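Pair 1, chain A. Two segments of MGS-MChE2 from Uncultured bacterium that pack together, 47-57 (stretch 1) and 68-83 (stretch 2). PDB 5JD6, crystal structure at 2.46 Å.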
# COMPACT_ATOMS: atom_id res chain seq x y z
N TYR A 47 10.35 4.03 14.27
CA TYR A 47 10.08 3.25 13.06
C TYR A 47 10.88 3.75 11.86
O TYR A 47 11.24 4.92 11.78
CB TYR A 47 8.59 3.27 12.74
CG TYR A 47 7.74 2.56 13.76
CD1 TYR A 47 7.54 1.19 13.70
CD2 TYR A 47 7.15 3.26 14.81
CE1 TYR A 47 6.76 0.53 14.64
CE2 TYR A 47 6.37 2.61 15.75
CZ TYR A 47 6.19 1.25 15.66
OH TYR A 47 5.42 0.61 16.60
N LYS A 48 11.14 2.85 10.92
CA LYS A 48 11.83 3.20 9.69
C LYS A 48 10.83 3.22 8.54
O LYS A 48 10.28 2.19 8.16
CB LYS A 48 12.95 2.20 9.41
CG LYS A 48 14.00 2.67 8.43
CD LYS A 48 15.11 1.64 8.32
CE LYS A 48 16.28 2.15 7.50
NZ LYS A 48 17.32 1.10 7.32
N VAL A 49 10.59 4.40 7.98
CA VAL A 49 9.62 4.54 6.90
C VAL A 49 10.30 4.53 5.54
O VAL A 49 11.17 5.36 5.26
CB VAL A 49 8.79 5.82 7.05
CG1 VAL A 49 7.76 5.92 5.94
CG2 VAL A 49 8.11 5.85 8.41
N LEU A 50 9.90 3.59 4.69
CA LEU A 50 10.47 3.45 3.35
C LEU A 50 9.37 3.51 2.30
O LEU A 50 8.41 2.74 2.36
CB LEU A 50 11.25 2.14 3.23
CG LEU A 50 12.43 1.95 4.18
CD1 LEU A 50 12.43 0.55 4.77
CD2 LEU A 50 13.74 2.21 3.46
N ILE A 51 9.51 4.42 1.35
CA ILE A 51 8.52 4.54 0.28
C ILE A 51 9.17 4.34 -1.08
O ILE A 51 9.66 5.29 -1.69
CB ILE A 51 7.82 5.91 0.32
CG1 ILE A 51 7.42 6.27 1.75
CG2 ILE A 51 6.60 5.90 -0.60
CD1 ILE A 51 6.64 7.55 1.85
N PRO A 52 9.18 3.09 -1.56
CA PRO A 52 9.77 2.75 -2.86
C PRO A 52 8.87 3.12 -4.03
O PRO A 52 7.65 3.03 -3.92
CB PRO A 52 9.94 1.23 -2.77
CG PRO A 52 8.83 0.80 -1.88
CD PRO A 52 8.67 1.90 -0.86
N GLU A 53 9.48 3.56 -5.13
CA GLU A 53 8.71 3.85 -6.33
C GLU A 53 8.65 2.63 -7.24
O GLU A 53 9.64 2.23 -7.84
CB GLU A 53 9.31 5.04 -7.08
CG GLU A 53 9.32 6.29 -6.23
CD GLU A 53 7.96 6.57 -5.62
OE1 GLU A 53 6.97 6.63 -6.37
OE2 GLU A 53 7.89 6.67 -4.38
N LEU A 54 7.46 2.04 -7.31
CA LEU A 54 7.24 0.85 -8.12
C LEU A 54 7.28 1.20 -9.60
O LEU A 54 6.92 2.31 -10.00
CB LEU A 54 5.90 0.21 -7.76
CG LEU A 54 5.74 -0.18 -6.28
CD1 LEU A 54 4.42 -0.91 -6.06
CD2 LEU A 54 6.92 -1.01 -5.81
N PRO A 55 7.74 0.25 -10.43
CA PRO A 55 7.80 0.44 -11.88
C PRO A 55 6.45 0.20 -12.55
O PRO A 55 6.33 -0.71 -13.37
CB PRO A 55 8.82 -0.62 -12.32
CG PRO A 55 8.66 -1.70 -11.32
CD PRO A 55 8.35 -1.02 -10.01
N LEU A 56 5.45 1.00 -12.20
CA LEU A 56 4.10 0.83 -12.72
C LEU A 56 4.04 0.95 -14.24
O LEU A 56 3.40 0.15 -14.91
CB LEU A 56 3.13 1.85 -12.09
CG LEU A 56 2.76 1.71 -10.61
CD1 LEU A 56 2.67 0.24 -10.20
CD2 LEU A 56 3.74 2.46 -9.73
N TYR A 57 4.74 1.96 -14.78
CA TYR A 57 4.65 2.25 -16.21
C TYR A 57 5.98 2.10 -16.94
O TYR A 57 6.17 2.67 -18.02
CB TYR A 57 4.14 3.68 -16.42
CG TYR A 57 2.79 3.96 -15.80
CD1 TYR A 57 1.65 3.29 -16.23
CD2 TYR A 57 2.66 4.91 -14.80
CE1 TYR A 57 0.42 3.56 -15.67
CE2 TYR A 57 1.43 5.18 -14.23
CZ TYR A 57 0.31 4.50 -14.67
OH TYR A 57 -0.92 4.76 -14.11
N THR A 68 4.00 -8.86 -10.87
CA THR A 68 5.33 -8.29 -11.11
C THR A 68 5.69 -7.25 -10.06
O THR A 68 6.81 -7.23 -9.55
CB THR A 68 5.41 -7.66 -12.51
OG1 THR A 68 5.32 -8.68 -13.51
CG2 THR A 68 6.73 -6.92 -12.68
N PHE A 69 4.74 -6.38 -9.75
CA PHE A 69 4.95 -5.34 -8.75
C PHE A 69 5.21 -5.94 -7.38
O PHE A 69 6.04 -5.45 -6.61
CB PHE A 69 3.75 -4.39 -8.70
CG PHE A 69 3.43 -3.75 -10.02
CD1 PHE A 69 4.44 -3.40 -10.90
CD2 PHE A 69 2.11 -3.50 -10.38
CE1 PHE A 69 4.14 -2.82 -12.12
CE2 PHE A 69 1.81 -2.92 -11.60
CZ PHE A 69 2.83 -2.57 -12.47
N ALA A 70 4.49 -7.02 -7.07
CA ALA A 70 4.67 -7.73 -5.81
C ALA A 70 6.07 -8.32 -5.70
O ALA A 70 6.72 -8.22 -4.66
CB ALA A 70 3.62 -8.83 -5.67
N ARG A 71 6.54 -8.93 -6.79
CA ARG A 71 7.88 -9.50 -6.82
C ARG A 71 8.94 -8.40 -6.78
O ARG A 71 10.04 -8.61 -6.27
CB ARG A 71 8.07 -10.38 -8.06
CG ARG A 71 7.39 -11.74 -7.96
CD ARG A 71 7.73 -12.63 -9.14
NE ARG A 71 7.05 -12.20 -10.36
CZ ARG A 71 5.84 -12.62 -10.73
NH1 ARG A 71 5.18 -13.48 -9.96
NH2 ARG A 71 5.30 -12.18 -11.85
N TYR A 72 8.61 -7.23 -7.32
CA TYR A 72 9.50 -6.08 -7.26
C TYR A 72 9.65 -5.63 -5.81
O TYR A 72 10.75 -5.28 -5.37
CB TYR A 72 8.97 -4.94 -8.13
CG TYR A 72 9.90 -3.74 -8.21
CD1 TYR A 72 10.82 -3.63 -9.24
CD2 TYR A 72 9.85 -2.73 -7.26
CE1 TYR A 72 11.67 -2.54 -9.33
CE2 TYR A 72 10.70 -1.63 -7.34
CZ TYR A 72 11.60 -1.55 -8.38
OH TYR A 72 12.45 -0.46 -8.46
N LEU A 73 8.54 -5.63 -5.08
CA LEU A 73 8.55 -5.29 -3.67
C LEU A 73 9.42 -6.26 -2.89
O LEU A 73 10.21 -5.87 -2.04
CB LEU A 73 7.13 -5.28 -3.11
CG LEU A 73 7.03 -5.22 -1.58
CD1 LEU A 73 7.59 -3.91 -1.05
CD2 LEU A 73 5.60 -5.43 -1.11
N LYS A 74 9.25 -7.55 -3.19
CA LYS A 74 10.06 -8.60 -2.58
C LYS A 74 11.54 -8.38 -2.85
O LYS A 74 12.38 -8.52 -1.96
CB LYS A 74 9.62 -9.97 -3.09
CG LYS A 74 10.38 -11.14 -2.49
CD LYS A 74 10.21 -11.19 -0.98
CE LYS A 74 10.64 -12.54 -0.43
NZ LYS A 74 12.03 -12.90 -0.84
N GLU A 75 11.86 -8.02 -4.09
CA GLU A 75 13.24 -7.74 -4.48
C GLU A 75 13.79 -6.55 -3.70
O GLU A 75 14.97 -6.50 -3.38
CB GLU A 75 13.34 -7.49 -5.98
CG GLU A 75 14.76 -7.36 -6.49
CD GLU A 75 14.83 -7.09 -7.98
OE1 GLU A 75 13.76 -6.91 -8.60
OE2 GLU A 75 15.95 -7.05 -8.53
N PHE A 76 12.92 -5.58 -3.41
CA PHE A 76 13.32 -4.39 -2.66
C PHE A 76 13.64 -4.72 -1.21
O PHE A 76 14.66 -4.27 -0.67
CB PHE A 76 12.23 -3.32 -2.73
CG PHE A 76 12.53 -2.10 -1.90
CD1 PHE A 76 13.54 -1.23 -2.26
CD2 PHE A 76 11.79 -1.83 -0.75
CE1 PHE A 76 13.82 -0.11 -1.49
CE2 PHE A 76 12.06 -0.71 0.02
CZ PHE A 76 13.07 0.15 -0.36
N VAL A 77 12.77 -5.50 -0.57
CA VAL A 77 12.97 -5.89 0.82
C VAL A 77 14.21 -6.77 0.96
O VAL A 77 15.01 -6.59 1.89
CB VAL A 77 11.75 -6.63 1.38
CG1 VAL A 77 12.00 -7.06 2.82
CG2 VAL A 77 10.51 -5.75 1.30
N ASP A 78 14.37 -7.71 0.03
CA ASP A 78 15.55 -8.57 0.01
C ASP A 78 16.82 -7.75 -0.17
O ASP A 78 17.82 -7.99 0.51
CB ASP A 78 15.44 -9.62 -1.10
CG ASP A 78 14.33 -10.62 -0.86
OD1 ASP A 78 13.93 -10.79 0.31
OD2 ASP A 78 13.87 -11.25 -1.84
N PHE A 79 16.77 -6.79 -1.08
CA PHE A 79 17.89 -5.87 -1.30
C PHE A 79 18.25 -5.14 -0.01
O PHE A 79 19.43 -4.96 0.30
CB PHE A 79 17.55 -4.86 -2.40
CG PHE A 79 18.30 -3.56 -2.26
CD1 PHE A 79 19.66 -3.52 -2.47
CD2 PHE A 79 17.63 -2.39 -1.94
CE1 PHE A 79 20.36 -2.34 -2.34
CE2 PHE A 79 18.32 -1.20 -1.82
CZ PHE A 79 19.69 -1.17 -2.02
N LYS A 80 17.23 -4.71 0.72
CA LYS A 80 17.44 -4.02 1.99
C LYS A 80 17.97 -4.96 3.06
O LYS A 80 18.58 -4.52 4.04
CB LYS A 80 16.14 -3.37 2.45
CG LYS A 80 15.97 -1.94 1.97
CD LYS A 80 17.08 -1.07 2.55
CE LYS A 80 17.01 0.35 2.01
NZ LYS A 80 18.12 1.18 2.56
N GLY A 81 17.74 -6.26 2.88
CA GLY A 81 18.25 -7.26 3.80
C GLY A 81 17.39 -7.45 5.04
O GLY A 81 17.88 -7.90 6.07
N TYR A 82 16.11 -7.10 4.93
CA TYR A 82 15.18 -7.27 6.03
C TYR A 82 14.62 -8.69 6.06
O TYR A 82 14.26 -9.25 5.03
CB TYR A 82 14.03 -6.27 5.93
CG TYR A 82 14.46 -4.83 6.03
CD1 TYR A 82 15.40 -4.43 6.97
CD2 TYR A 82 13.91 -3.86 5.20
CE1 TYR A 82 15.79 -3.11 7.07
CE2 TYR A 82 14.30 -2.54 5.29
CZ TYR A 82 15.24 -2.17 6.23
OH TYR A 82 15.63 -0.85 6.32
N GLU A 83 14.56 -9.27 7.26
CA GLU A 83 13.98 -10.59 7.44
C GLU A 83 12.46 -10.48 7.48
O GLU A 83 11.74 -11.42 7.13
CB GLU A 83 14.50 -11.24 8.72
CG GLU A 83 15.87 -10.75 9.14
CD GLU A 83 16.26 -11.23 10.53
OE1 GLU A 83 15.50 -10.96 11.48
OE2 GLU A 83 17.32 -11.87 10.66

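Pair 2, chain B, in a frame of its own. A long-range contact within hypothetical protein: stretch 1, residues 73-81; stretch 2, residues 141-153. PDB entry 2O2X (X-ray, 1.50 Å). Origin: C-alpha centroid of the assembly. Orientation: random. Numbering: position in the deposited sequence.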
# COMPACT_ATOMS: atom_id res chain seq x y z
N ILE B 73 12.45 -6.25 4.71
CA ILE B 73 11.00 -6.44 4.83
C ILE B 73 10.36 -6.01 3.51
O ILE B 73 10.62 -4.88 3.06
CB ILE B 73 10.47 -5.55 6.01
CG1 ILE B 73 11.01 -6.14 7.33
CG2 ILE B 73 8.96 -5.40 6.04
CD1 ILE B 73 10.78 -7.63 7.45
N PRO B 74 9.57 -6.90 2.86
CA PRO B 74 8.96 -6.45 1.61
C PRO B 74 7.99 -5.28 1.83
O PRO B 74 7.25 -5.23 2.84
CB PRO B 74 8.19 -7.69 1.13
CG PRO B 74 8.05 -8.53 2.30
CD PRO B 74 9.17 -8.27 3.22
N VAL B 75 8.01 -4.35 0.88
CA VAL B 75 7.11 -3.21 0.85
C VAL B 75 6.08 -3.42 -0.23
O VAL B 75 6.42 -3.61 -1.40
CB VAL B 75 7.88 -1.90 0.65
CG1 VAL B 75 6.91 -0.73 0.55
CG2 VAL B 75 8.93 -1.67 1.78
N VAL B 76 4.81 -3.46 0.17
CA VAL B 76 3.71 -3.83 -0.71
C VAL B 76 2.73 -2.67 -0.82
O VAL B 76 2.15 -2.24 0.18
CB VAL B 76 2.98 -5.09 -0.22
CG1 VAL B 76 1.85 -5.45 -1.15
CG2 VAL B 76 3.97 -6.27 -0.08
N VAL B 77 2.59 -2.15 -2.04
CA VAL B 77 1.65 -1.05 -2.30
C VAL B 77 0.29 -1.66 -2.56
O VAL B 77 0.17 -2.54 -3.40
CB VAL B 77 2.10 -0.20 -3.49
CG1 VAL B 77 1.06 0.91 -3.78
CG2 VAL B 77 3.48 0.42 -3.22
N VAL B 78 -0.73 -1.19 -1.85
CA VAL B 78 -2.12 -1.70 -2.02
C VAL B 78 -3.00 -0.46 -2.21
O VAL B 78 -3.15 0.37 -1.31
CB VAL B 78 -2.62 -2.58 -0.84
CG1 VAL B 78 -1.94 -3.92 -0.89
CG2 VAL B 78 -2.39 -1.91 0.53
N THR B 79 -3.54 -0.30 -3.41
CA THR B 79 -4.18 0.98 -3.78
C THR B 79 -5.52 0.74 -4.46
O THR B 79 -5.61 -0.06 -5.39
CB THR B 79 -3.25 1.86 -4.67
OG1 THR B 79 -3.91 3.04 -5.10
CG2 THR B 79 -2.75 1.14 -5.90
N ASN B 80 -6.55 1.46 -4.03
CA ASN B 80 -7.81 1.53 -4.75
C ASN B 80 -7.67 2.64 -5.80
O ASN B 80 -7.23 3.75 -5.53
CB ASN B 80 -8.99 1.93 -3.86
CG ASN B 80 -9.44 0.85 -2.84
OD1 ASN B 80 -9.05 -0.33 -2.91
ND2 ASN B 80 -10.32 1.25 -1.91
N GLN B 81 -8.04 2.31 -7.03
CA GLN B 81 -8.03 3.21 -8.17
C GLN B 81 -9.42 3.31 -8.77
O GLN B 81 -9.65 2.92 -9.94
CB GLN B 81 -6.98 2.72 -9.17
CG GLN B 81 -5.54 2.80 -8.64
CD GLN B 81 -5.00 4.20 -8.60
OE1 GLN B 81 -5.18 4.98 -9.56
NE2 GLN B 81 -4.32 4.56 -7.51
N GLY B 141 -8.79 -8.12 0.56
CA GLY B 141 -8.33 -9.03 -0.49
C GLY B 141 -6.93 -8.80 -0.99
O GLY B 141 -6.19 -9.75 -1.25
N MSE B 142 -6.56 -7.54 -1.17
CA MSE B 142 -5.21 -7.28 -1.73
C MSE B 142 -4.13 -7.69 -0.74
O MSE B 142 -3.04 -8.10 -1.13
CB MSE B 142 -5.04 -5.79 -2.11
CG MSE B 142 -5.76 -5.44 -3.37
SE MSE B 142 -5.41 -3.63 -3.98
CE MSE B 142 -6.46 -2.66 -2.72
N LEU B 143 -4.39 -7.51 0.56
CA LEU B 143 -3.43 -7.92 1.58
C LEU B 143 -3.33 -9.44 1.62
O LEU B 143 -2.25 -10.00 1.68
CB LEU B 143 -3.80 -7.36 2.97
CG LEU B 143 -3.64 -5.86 3.22
CD1 LEU B 143 -4.67 -5.04 2.46
CD2 LEU B 143 -3.70 -5.59 4.70
N VAL B 144 -4.48 -10.10 1.59
CA VAL B 144 -4.53 -11.56 1.62
C VAL B 144 -3.82 -12.13 0.38
O VAL B 144 -3.02 -13.07 0.48
CB VAL B 144 -5.99 -12.05 1.75
CG1 VAL B 144 -6.11 -13.56 1.52
CG2 VAL B 144 -6.55 -11.65 3.08
N GLU B 145 -4.06 -11.53 -0.78
CA GLU B 145 -3.41 -12.00 -2.00
C GLU B 145 -1.89 -11.79 -1.97
O GLU B 145 -1.11 -12.67 -2.34
CB GLU B 145 -4.02 -11.31 -3.21
CG GLU B 145 -3.50 -11.77 -4.55
CD GLU B 145 -3.77 -13.24 -4.86
OE1 GLU B 145 -4.73 -13.83 -4.31
OE2 GLU B 145 -3.02 -13.80 -5.68
N ALA B 146 -1.45 -10.61 -1.54
CA ALA B 146 -0.01 -10.38 -1.38
C ALA B 146 0.57 -11.40 -0.40
O ALA B 146 1.67 -11.95 -0.62
CB ALA B 146 0.24 -8.94 -0.87
N GLY B 147 -0.18 -11.69 0.66
CA GLY B 147 0.22 -12.71 1.61
C GLY B 147 0.45 -14.06 0.96
O GLY B 147 1.47 -14.71 1.24
N LYS B 148 -0.48 -14.48 0.11
CA LYS B 148 -0.33 -15.77 -0.58
C LYS B 148 0.91 -15.75 -1.46
O LYS B 148 1.74 -16.68 -1.44
CB LYS B 148 -1.55 -16.07 -1.42
CG LYS B 148 -2.74 -16.45 -0.58
CD LYS B 148 -4.00 -16.65 -1.44
CE LYS B 148 -5.23 -16.84 -0.54
NZ LYS B 148 -6.55 -16.66 -1.23
N ARG B 149 1.06 -14.69 -2.23
CA ARG B 149 2.11 -14.62 -3.23
C ARG B 149 3.50 -14.54 -2.64
O ARG B 149 4.44 -15.12 -3.21
CB ARG B 149 1.86 -13.48 -4.21
CG ARG B 149 0.64 -13.76 -5.09
CD ARG B 149 0.36 -12.61 -6.02
NE ARG B 149 -0.76 -12.91 -6.89
CZ ARG B 149 -0.69 -12.96 -8.22
NH1 ARG B 149 0.42 -12.65 -8.86
NH2 ARG B 149 -1.79 -13.25 -8.90
N LEU B 150 3.66 -13.82 -1.53
CA LEU B 150 4.98 -13.66 -0.90
C LEU B 150 5.15 -14.52 0.35
O LEU B 150 6.15 -14.39 1.06
CB LEU B 150 5.20 -12.17 -0.55
CG LEU B 150 5.29 -11.22 -1.72
CD1 LEU B 150 5.36 -9.77 -1.27
CD2 LEU B 150 6.50 -11.54 -2.63
N ALA B 151 4.18 -15.38 0.64
CA ALA B 151 4.18 -16.17 1.86
C ALA B 151 4.38 -15.32 3.12
O ALA B 151 5.19 -15.63 3.99
CB ALA B 151 5.22 -17.30 1.77
N LEU B 152 3.62 -14.22 3.21
CA LEU B 152 3.77 -13.27 4.31
C LEU B 152 3.22 -13.77 5.63
O LEU B 152 2.24 -14.53 5.67
CB LEU B 152 3.07 -11.95 4.00
CG LEU B 152 3.58 -11.24 2.75
CD1 LEU B 152 2.71 -10.04 2.47
CD2 LEU B 152 5.02 -10.85 2.85
N ASP B 153 3.80 -13.26 6.72
CA ASP B 153 3.22 -13.36 8.05
C ASP B 153 2.32 -12.13 8.23
O ASP B 153 2.79 -11.06 8.61
CB ASP B 153 4.33 -13.41 9.09
CG ASP B 153 3.83 -13.56 10.49
OD1 ASP B 153 2.63 -13.32 10.76
OD2 ASP B 153 4.66 -13.90 11.35

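What backbone arrangement do the two pairs share? In each, a strand lies against a helix that runs roughly the other way: the N-to-C directions make 136° in pair 1 and 151° in pair 2. Fourteen central residues superpose with an RMSD of 0.7 Å. In stretch 1, Leu50(A), Pro52(A) and Leu54(A) fall on Pro74(B), Val76(B) and Val78(B), while Tyr72(A), Phe76(A) and Lys80(A) on the helix fall on Met142(B), Ala146(B) and Leu150(B). The axes approach to 10.8 Å in pair 1 and 9.1 Å in pair 2.

How is the middle of the contact filled? Pro52(A) matches Val76(B), and Phe76(A) matches Ala146(B). In pair 1 the proline lies over one face of the phenylalanine ring, its CB 4.0 Å from the ring centroid of Phe76(A), a CH-pi contact almost along the ring normal. In pair 2 a methyl group meets a methyl group: CG1 of Val76(B) is 3.9 Å from CB of Ala146(B). The ring occupies a wider gap, with 8.0 Å between the CA atoms of Pro52(A) and Phe76(A), against 7.6 Å between those of Val76(B) and Ala146(B).

What happens where the helix meets the later part of stretch 1? Leu54(A) matches Val78(B), and Tyr72(A) matches Met142(B), a selenomethionine. The leucine brings CD2 to 3.7 Å from CD2 of Tyr72(A), and Pro55(A) covers one face of that ring, with CD 3.4 Å from the centroid. In pair 2, CG1 of Val78(B) packs 3.8 Å from CB of Met142(B), whose flexible chain reaches on until CE is 3.5 Å from OD1 of Asn80(B). A flat ring and a long unbranched chain thus both fill this inward position. Thr79(B), matched to Pro55(A), directs its CA-to-CB bond away from the helix.

How is the other end closed? Leu50(A) and Pro74(B) have side-chain centres only 0.9 Å apart, yet their neighbours differ. CD2 of Leu50(A) touches the aliphatic part of Lys80(A), 4.0 Å from its CE, and CD1 lies 3.6 Å from CE2 of Tyr82(A). At the position of Lys80(A), Leu150(B) puts CD1 3.9 Å from CG2 of Val76(B) and 4.3 Å from CB of Pro74(B), so this closure is wholly apolar. In pair 1, NZ of Lys48(A) also gives a hydrogen bond to OH of Tyr82(A) at 2.8 Å.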